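Long-range contact in putative peptide ABC-transport system periplasmic peptide-binding protein (Campylobacter jejuni, PDB 4OEV), which binds nickel(II) outside the cytoplasm and probably delivers it to an ABC-type importer: residues Pro286-Tyr300 / Arg437-Glu450. Residues are numbered along the deposited sequence; the frame is centred on the assembly and turned at random.
Sequences PLERSWANSKNFKIY and RKKYYKDFIDALYE
Y449 leaves its helix with CG anti to the backbone N (chi1 167°), which sets the ring between K298 and Y300; the Y300 ring, its own CG anti to the carbonyl carbon (chi1 -66°), comes to lie against one face. The two tyrosines form an offset stack, centroids 4.5 Å apart. On the opposite face K298 CB stands almost exactly over the ring centre, a CH-pi contact of 3.6 Å, and the extended lysine chain runs on across the ring until NZ meets E450 OE2 in a weak, 3.3 Å salt bridge. Y300 OH donates to Y449 O at 2.6 Å, nearly in line with the C=O bond; this carbonyl lies in the last turn of helix 434-450. The contact thus lays the irregular connection between strand 280-282 and helix 304-313 along one side of that helix, in this family 5 bacterial solute-binding protein, away from the nickel site. Midway, I445 pushes CD1 against S294 OG (3.4 Å), while water bridges S294 OG to D446 OD1. Another water ties A292 O to K438 O. A292 CB rests against Y441 CD2 at 3.6 Å, at the end of an ST turn in which S290 OG accepts from A292 N. At the far end W291 directs CH2 over one face of the R437 guanidinium, steeply tilted with the planes 61° apart, and R437 NH1 comes to the indole's edge beside CZ2; NH1 makes its salt bridge to D389, outside the two segments. Deeper in, L287 CD1 meets the edge of the F444 ring, and P286 CD presses tightly on L448 CD1 at 3.4 Å.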
loop_
_atom_site.group_PDB
_atom_site.type_symbol
_atom_site.label_atom_id
_atom_site.label_comp_id
_atom_site.label_asym_id
_atom_site.label_seq_id
_atom_site.Cartn_x
_atom_site.Cartn_y
_atom_site.Cartn_z
ATOM N N PRO A 286 8.508 -9.937 -2.065
ATOM C CA PRO A 286 7.374 -9.050 -1.747
ATOM C C PRO A 286 5.998 -9.726 -1.782
ATOM O O PRO A 286 4.957 -9.047 -1.626
ATOM C CB PRO A 286 7.469 -7.993 -2.833
ATOM C CG PRO A 286 7.967 -8.751 -4.015
ATOM C CD PRO A 286 8.821 -9.900 -3.502
ATOM N N LEU A 287 5.984 -11.048 -1.888
ATOM C CA LEU A 287 4.712 -11.751 -2.011
ATOM C C LEU A 287 4.546 -12.897 -1.017
ATOM O O LEU A 287 3.875 -13.889 -1.326
ATOM C CB LEU A 287 4.555 -12.274 -3.454
ATOM C CG LEU A 287 4.359 -11.232 -4.548
ATOM C CD1 LEU A 287 4.458 -11.874 -5.900
ATOM C CD2 LEU A 287 2.997 -10.554 -4.407
ATOM N N GLU A 288 5.113 -12.754 0.194
ATOM C CA GLU A 288 5.165 -13.867 1.169
ATOM C C GLU A 288 3.880 -14.080 1.992
ATOM O O GLU A 288 3.799 -14.996 2.844
ATOM C CB GLU A 288 6.351 -13.658 2.110
ATOM C CG GLU A 288 7.677 -13.735 1.328
ATOM C CD GLU A 288 8.887 -13.812 2.231
ATOM O OE1 GLU A 288 9.618 -12.787 2.310
ATOM O OE2 GLU A 288 9.085 -14.872 2.855
ATOM N N ARG A 289 2.884 -13.242 1.737
ATOM C CA ARG A 289 1.558 -13.474 2.295
ATOM C C ARG A 289 0.536 -13.698 1.178
ATOM O O ARG A 289 -0.682 -13.745 1.437
ATOM C CB ARG A 289 1.111 -12.309 3.178
ATOM C CG ARG A 289 1.770 -12.320 4.563
ATOM C CD ARG A 289 0.755 -11.932 5.622
ATOM N NE ARG A 289 1.424 -11.715 6.899
ATOM C CZ ARG A 289 1.452 -12.602 7.888
ATOM N NH1 ARG A 289 0.808 -13.759 7.755
ATOM N NH2 ARG A 289 2.102 -12.323 9.020
ATOM N N SER A 290 1.048 -13.950 -0.017
ATOM C CA SER A 290 0.216 -14.218 -1.207
ATOM C C SER A 290 0.099 -15.686 -1.604
ATOM O O SER A 290 0.996 -16.483 -1.306
ATOM C CB SER A 290 0.796 -13.472 -2.391
ATOM O OG SER A 290 0.031 -13.773 -3.551
ATOM N N TRP A 291 -0.992 -16.046 -2.306
ATOM C CA TRP A 291 -1.081 -17.368 -2.914
ATOM C C TRP A 291 0.036 -17.528 -3.956
ATOM O O TRP A 291 0.475 -18.654 -4.264
ATOM C CB TRP A 291 -2.464 -17.599 -3.549
ATOM C CG TRP A 291 -2.918 -16.511 -4.485
ATOM C CD1 TRP A 291 -3.766 -15.491 -4.190
ATOM C CD2 TRP A 291 -2.558 -16.347 -5.873
ATOM N NE1 TRP A 291 -3.949 -14.698 -5.292
ATOM C CE2 TRP A 291 -3.227 -15.209 -6.341
ATOM C CE3 TRP A 291 -1.739 -17.059 -6.760
ATOM C CZ2 TRP A 291 -3.106 -14.763 -7.654
ATOM C CZ3 TRP A 291 -1.600 -16.593 -8.064
ATOM C CH2 TRP A 291 -2.278 -15.464 -8.490
ATOM N N ALA A 292 0.489 -16.393 -4.473
ATOM C CA ALA A 292 1.540 -16.328 -5.486
ATOM C C ALA A 292 2.935 -16.690 -4.948
ATOM O O ALA A 292 3.875 -16.814 -5.721
ATOM C CB ALA A 292 1.580 -14.925 -6.075
ATOM N N ASN A 293 3.079 -16.835 -3.632
ATOM C CA ASN A 293 4.385 -17.131 -3.039
ATOM C C ASN A 293 4.892 -18.487 -3.542
ATOM O O ASN A 293 4.205 -19.512 -3.443
ATOM C CB ASN A 293 4.289 -17.070 -1.492
ATOM C CG ASN A 293 5.633 -17.280 -0.781
ATOM O OD1 ASN A 293 6.660 -17.485 -1.416
ATOM N ND2 ASN A 293 5.625 -17.190 0.558
ATOM N N SER A 294 6.115 -18.493 -4.066
ATOM C CA SER A 294 6.689 -19.738 -4.583
ATOM C C SER A 294 7.133 -20.686 -3.459
ATOM O O SER A 294 7.305 -21.908 -3.658
ATOM C CB SER A 294 7.853 -19.400 -5.500
ATOM O OG SER A 294 8.804 -18.606 -4.803
ATOM N N LYS A 295 7.331 -20.121 -2.275
ATOM C CA LYS A 295 7.662 -20.885 -1.068
ATOM C C LYS A 295 8.961 -21.687 -1.148
ATOM O O LYS A 295 9.471 -22.127 -0.119
ATOM C CB LYS A 295 6.506 -21.824 -0.708
ATOM C CG LYS A 295 5.307 -21.106 -0.122
ATOM C CD LYS A 295 4.225 -22.070 0.360
ATOM C CE LYS A 295 3.272 -21.346 1.292
ATOM N NZ LYS A 295 2.628 -20.178 0.608
ATOM N N ASN A 296 9.488 -21.895 -2.351
ATOM C CA ASN A 296 10.818 -22.462 -2.475
ATOM C C ASN A 296 11.697 -21.582 -3.324
ATOM O O ASN A 296 11.782 -21.745 -4.541
ATOM C CB ASN A 296 10.795 -23.858 -3.054
ATOM C CG ASN A 296 11.936 -24.699 -2.528
ATOM O OD1 ASN A 296 13.092 -24.516 -2.927
ATOM N ND2 ASN A 296 11.622 -25.626 -1.618
ATOM N N PHE A 297 12.349 -20.642 -2.662
ATOM C CA PHE A 297 13.148 -19.637 -3.321
ATOM C C PHE A 297 14.489 -19.500 -2.619
ATOM O O PHE A 297 14.649 -19.957 -1.478
ATOM C CB PHE A 297 12.406 -18.288 -3.347
ATOM C CG PHE A 297 11.811 -17.899 -2.015
ATOM C CD1 PHE A 297 12.579 -17.234 -1.059
ATOM C CD2 PHE A 297 10.489 -18.226 -1.701
ATOM C CE1 PHE A 297 12.034 -16.883 0.177
ATOM C CE2 PHE A 297 9.935 -17.886 -0.466
ATOM C CZ PHE A 297 10.704 -17.214 0.477
ATOM N N LYS A 298 15.441 -18.892 -3.331
ATOM C CA LYS A 298 16.773 -18.602 -2.826
ATOM C C LYS A 298 16.743 -17.380 -1.906
ATOM O O LYS A 298 15.875 -16.535 -2.039
ATOM C CB LYS A 298 17.733 -18.350 -3.994
ATOM C CG LYS A 298 18.262 -19.613 -4.697
ATOM C CD LYS A 298 19.134 -19.171 -5.877
ATOM C CE LYS A 298 19.712 -20.304 -6.702
ATOM N NZ LYS A 298 20.395 -19.674 -7.904
ATOM N N ILE A 299 17.660 -17.316 -0.941
ATOM C CA ILE A 299 17.775 -16.124 -0.111
ATOM C C ILE A 299 19.221 -15.740 0.151
ATOM O O ILE A 299 20.146 -16.561 0.014
ATOM C CB ILE A 299 17.064 -16.258 1.281
ATOM C CG1 ILE A 299 17.875 -17.158 2.220
ATOM C CG2 ILE A 299 15.616 -16.675 1.126
ATOM C CD1 ILE A 299 17.378 -17.168 3.640
ATOM N N TYR A 300 19.381 -14.490 0.583
ATOM C CA TYR A 300 20.660 -14.004 1.049
ATOM C C TYR A 300 20.749 -14.268 2.552
ATOM O O TYR A 300 20.249 -13.463 3.346
ATOM C CB TYR A 300 20.818 -12.493 0.744
ATOM C CG TYR A 300 20.888 -12.233 -0.750
ATOM C CD1 TYR A 300 22.085 -12.429 -1.448
ATOM C CD2 TYR A 300 19.757 -11.836 -1.472
ATOM C CE1 TYR A 300 22.173 -12.220 -2.814
ATOM C CE2 TYR A 300 19.836 -11.613 -2.868
ATOM C CZ TYR A 300 21.051 -11.817 -3.527
ATOM O OH TYR A 300 21.184 -11.611 -4.903
ATOM N N ARG A 437 -0.197 -18.611 -13.467
ATOM C CA ARG A 437 0.090 -17.375 -12.733
ATOM C C ARG A 437 1.160 -17.625 -11.675
ATOM O O ARG A 437 2.128 -16.876 -11.555
ATOM C CB ARG A 437 -1.170 -16.828 -12.037
ATOM C CG ARG A 437 -2.206 -16.148 -12.930
ATOM C CD ARG A 437 -3.085 -15.188 -12.122
ATOM N NE ARG A 437 -2.490 -13.839 -12.022
ATOM C CZ ARG A 437 -2.977 -12.850 -11.262
ATOM N NH1 ARG A 437 -4.073 -13.048 -10.534
ATOM N NH2 ARG A 437 -2.385 -11.658 -11.237
ATOM N N LYS A 438 1.005 -18.721 -10.935
ATOM C CA LYS A 438 1.956 -19.016 -9.884
ATOM C C LYS A 438 3.349 -19.234 -10.475
ATOM O O LYS A 438 4.337 -18.793 -9.900
ATOM C CB LYS A 438 1.494 -20.218 -9.095
ATOM C CG LYS A 438 0.260 -19.916 -8.293
ATOM C CD LYS A 438 -0.037 -21.030 -7.337
ATOM C CE LYS A 438 -1.267 -20.708 -6.551
ATOM N NZ LYS A 438 -1.764 -21.914 -5.826
ATOM N N LYS A 439 3.407 -19.862 -11.647
ATOM C CA LYS A 439 4.676 -20.112 -12.333
ATOM C C LYS A 439 5.397 -18.813 -12.655
ATOM O O LYS A 439 6.593 -18.686 -12.413
ATOM C CB LYS A 439 4.453 -20.904 -13.614
ATOM C CG LYS A 439 5.719 -21.246 -14.366
ATOM C CD LYS A 439 5.406 -21.489 -15.863
ATOM C CE LYS A 439 6.684 -21.503 -16.741
ATOM N NZ LYS A 439 7.640 -20.338 -16.565
ATOM N N TYR A 440 4.673 -17.858 -13.208
ATOM C CA TYR A 440 5.240 -16.573 -13.580
ATOM C C TYR A 440 5.659 -15.747 -12.347
ATOM O O TYR A 440 6.705 -15.064 -12.344
ATOM C CB TYR A 440 4.228 -15.834 -14.429
ATOM C CG TYR A 440 3.970 -16.533 -15.759
ATOM C CD1 TYR A 440 5.009 -17.145 -16.472
ATOM C CD2 TYR A 440 2.697 -16.577 -16.298
ATOM C CE1 TYR A 440 4.775 -17.770 -17.715
ATOM C CE2 TYR A 440 2.449 -17.206 -17.524
ATOM C CZ TYR A 440 3.485 -17.787 -18.220
ATOM O OH TYR A 440 3.211 -18.395 -19.415
ATOM N N TYR A 441 4.846 -15.811 -11.294
ATOM C CA TYR A 441 5.227 -15.149 -10.039
ATOM C C TYR A 441 6.467 -15.833 -9.488
ATOM O O TYR A 441 7.329 -15.165 -8.958
ATOM C CB TYR A 441 4.053 -15.175 -9.020
ATOM C CG TYR A 441 3.048 -14.149 -9.415
ATOM C CD1 TYR A 441 3.458 -12.843 -9.642
ATOM C CD2 TYR A 441 1.719 -14.487 -9.678
ATOM C CE1 TYR A 441 2.587 -11.889 -10.054
ATOM C CE2 TYR A 441 0.831 -13.534 -10.106
ATOM C CZ TYR A 441 1.273 -12.228 -10.276
ATOM O OH TYR A 441 0.438 -11.241 -10.693
ATOM N N LYS A 442 6.613 -17.159 -9.673
ATOM C CA LYS A 442 7.883 -17.767 -9.271
ATOM C C LYS A 442 9.063 -17.204 -10.081
ATOM O O LYS A 442 10.102 -16.849 -9.506
ATOM C CB LYS A 442 7.824 -19.289 -9.398
ATOM C CG LYS A 442 9.127 -19.984 -9.013
ATOM C CD LYS A 442 9.138 -21.425 -9.502
ATOM C CE LYS A 442 10.191 -22.272 -8.811
ATOM N NZ LYS A 442 11.592 -22.002 -9.301
ATOM N N ASP A 443 8.898 -17.041 -11.396
ATOM C CA ASP A 443 9.927 -16.401 -12.231
ATOM C C ASP A 443 10.262 -14.994 -11.709
ATOM O O ASP A 443 11.425 -14.602 -11.585
ATOM C CB ASP A 443 9.456 -16.298 -13.692
ATOM C CG ASP A 443 9.407 -17.649 -14.389
ATOM O OD1 ASP A 443 10.087 -18.580 -13.929
ATOM O OD2 ASP A 443 8.669 -17.788 -15.396
ATOM N N PHE A 444 9.224 -14.249 -11.379
ATOM C CA PHE A 444 9.383 -12.935 -10.836
ATOM C C PHE A 444 10.228 -12.925 -9.530
ATOM O O PHE A 444 11.210 -12.156 -9.395
ATOM C CB PHE A 444 7.981 -12.349 -10.605
ATOM C CG PHE A 444 7.966 -11.133 -9.699
ATOM C CD1 PHE A 444 8.612 -9.985 -10.072
ATOM C CD2 PHE A 444 7.290 -11.153 -8.490
ATOM C CE1 PHE A 444 8.606 -8.863 -9.272
ATOM C CE2 PHE A 444 7.277 -10.043 -7.676
ATOM C CZ PHE A 444 7.938 -8.888 -8.057
ATOM N N ILE A 445 9.825 -13.770 -8.582
ATOM C CA ILE A 445 10.509 -13.945 -7.300
ATOM C C ILE A 445 11.986 -14.366 -7.507
ATOM O O ILE A 445 12.900 -13.846 -6.851
ATOM C CB ILE A 445 9.773 -15.031 -6.445
ATOM C CG1 ILE A 445 8.406 -14.496 -5.987
ATOM C CG2 ILE A 445 10.581 -15.449 -5.230
ATOM C CD1 ILE A 445 7.507 -15.555 -5.388
ATOM N N ASP A 446 12.209 -15.313 -8.420
ATOM C CA ASP A 446 13.556 -15.777 -8.705
ATOM C C ASP A 446 14.379 -14.683 -9.341
ATOM O O ASP A 446 15.568 -14.573 -9.039
ATOM C CB ASP A 446 13.546 -16.997 -9.626
ATOM C CG ASP A 446 13.007 -18.237 -8.964
ATOM O OD1 ASP A 446 13.055 -18.365 -7.716
ATOM O OD2 ASP A 446 12.523 -19.101 -9.711
ATOM N N ALA A 447 13.770 -13.913 -10.234
ATOM C CA ALA A 447 14.466 -12.782 -10.892
ATOM C C ALA A 447 14.858 -11.710 -9.899
ATOM O O ALA A 447 15.915 -11.076 -10.054
ATOM C CB ALA A 447 13.606 -12.145 -11.985
ATOM N N LEU A 448 13.970 -11.435 -8.939
ATOM C CA LEU A 448 14.273 -10.487 -7.862
ATOM C C LEU A 448 15.477 -10.923 -7.069
ATOM O O LEU A 448 16.271 -10.092 -6.688
ATOM C CB LEU A 448 13.094 -10.309 -6.884
ATOM C CG LEU A 448 11.933 -9.385 -7.287
ATOM C CD1 LEU A 448 11.001 -9.209 -6.059
ATOM C CD2 LEU A 448 12.346 -8.059 -7.852
ATOM N N TYR A 449 15.607 -12.212 -6.790
ATOM C CA TYR A 449 16.750 -12.719 -6.037
ATOM C C TYR A 449 18.032 -12.479 -6.840
ATOM O O TYR A 449 19.066 -12.133 -6.261
ATOM C CB TYR A 449 16.625 -14.228 -5.688
ATOM C CG TYR A 449 17.962 -14.772 -5.192
ATOM C CD1 TYR A 449 18.372 -14.595 -3.864
ATOM C CD2 TYR A 449 18.862 -15.389 -6.069
ATOM C CE1 TYR A 449 19.603 -15.029 -3.432
ATOM C CE2 TYR A 449 20.104 -15.832 -5.629
ATOM C CZ TYR A 449 20.467 -15.646 -4.313
ATOM O OH TYR A 449 21.701 -16.083 -3.860
ATOM N N GLU A 450 17.992 -12.725 -8.151
ATOM C CA GLU A 450 19.200 -12.643 -8.985
ATOM C C GLU A 450 19.660 -11.199 -9.188
ATOM O O GLU A 450 20.837 -10.920 -9.438
ATOM C CB GLU A 450 18.983 -13.310 -10.370
ATOM C CG GLU A 450 18.669 -14.832 -10.329
ATOM C CD GLU A 450 19.773 -15.699 -9.701
ATOM O OE1 GLU A 450 20.959 -15.274 -9.645
ATOM O OE2 GLU A 450 19.461 -16.833 -9.268
HETATM O O HOH W 1 0.490 -21.678 -3.418
HETATM O O HOH W 2 4.759 -18.855 -7.125
HETATM O O HOH W 3 11.027 -19.664 -6.274
HETATM O O HOH W 4 15.250 -18.211 -6.355
#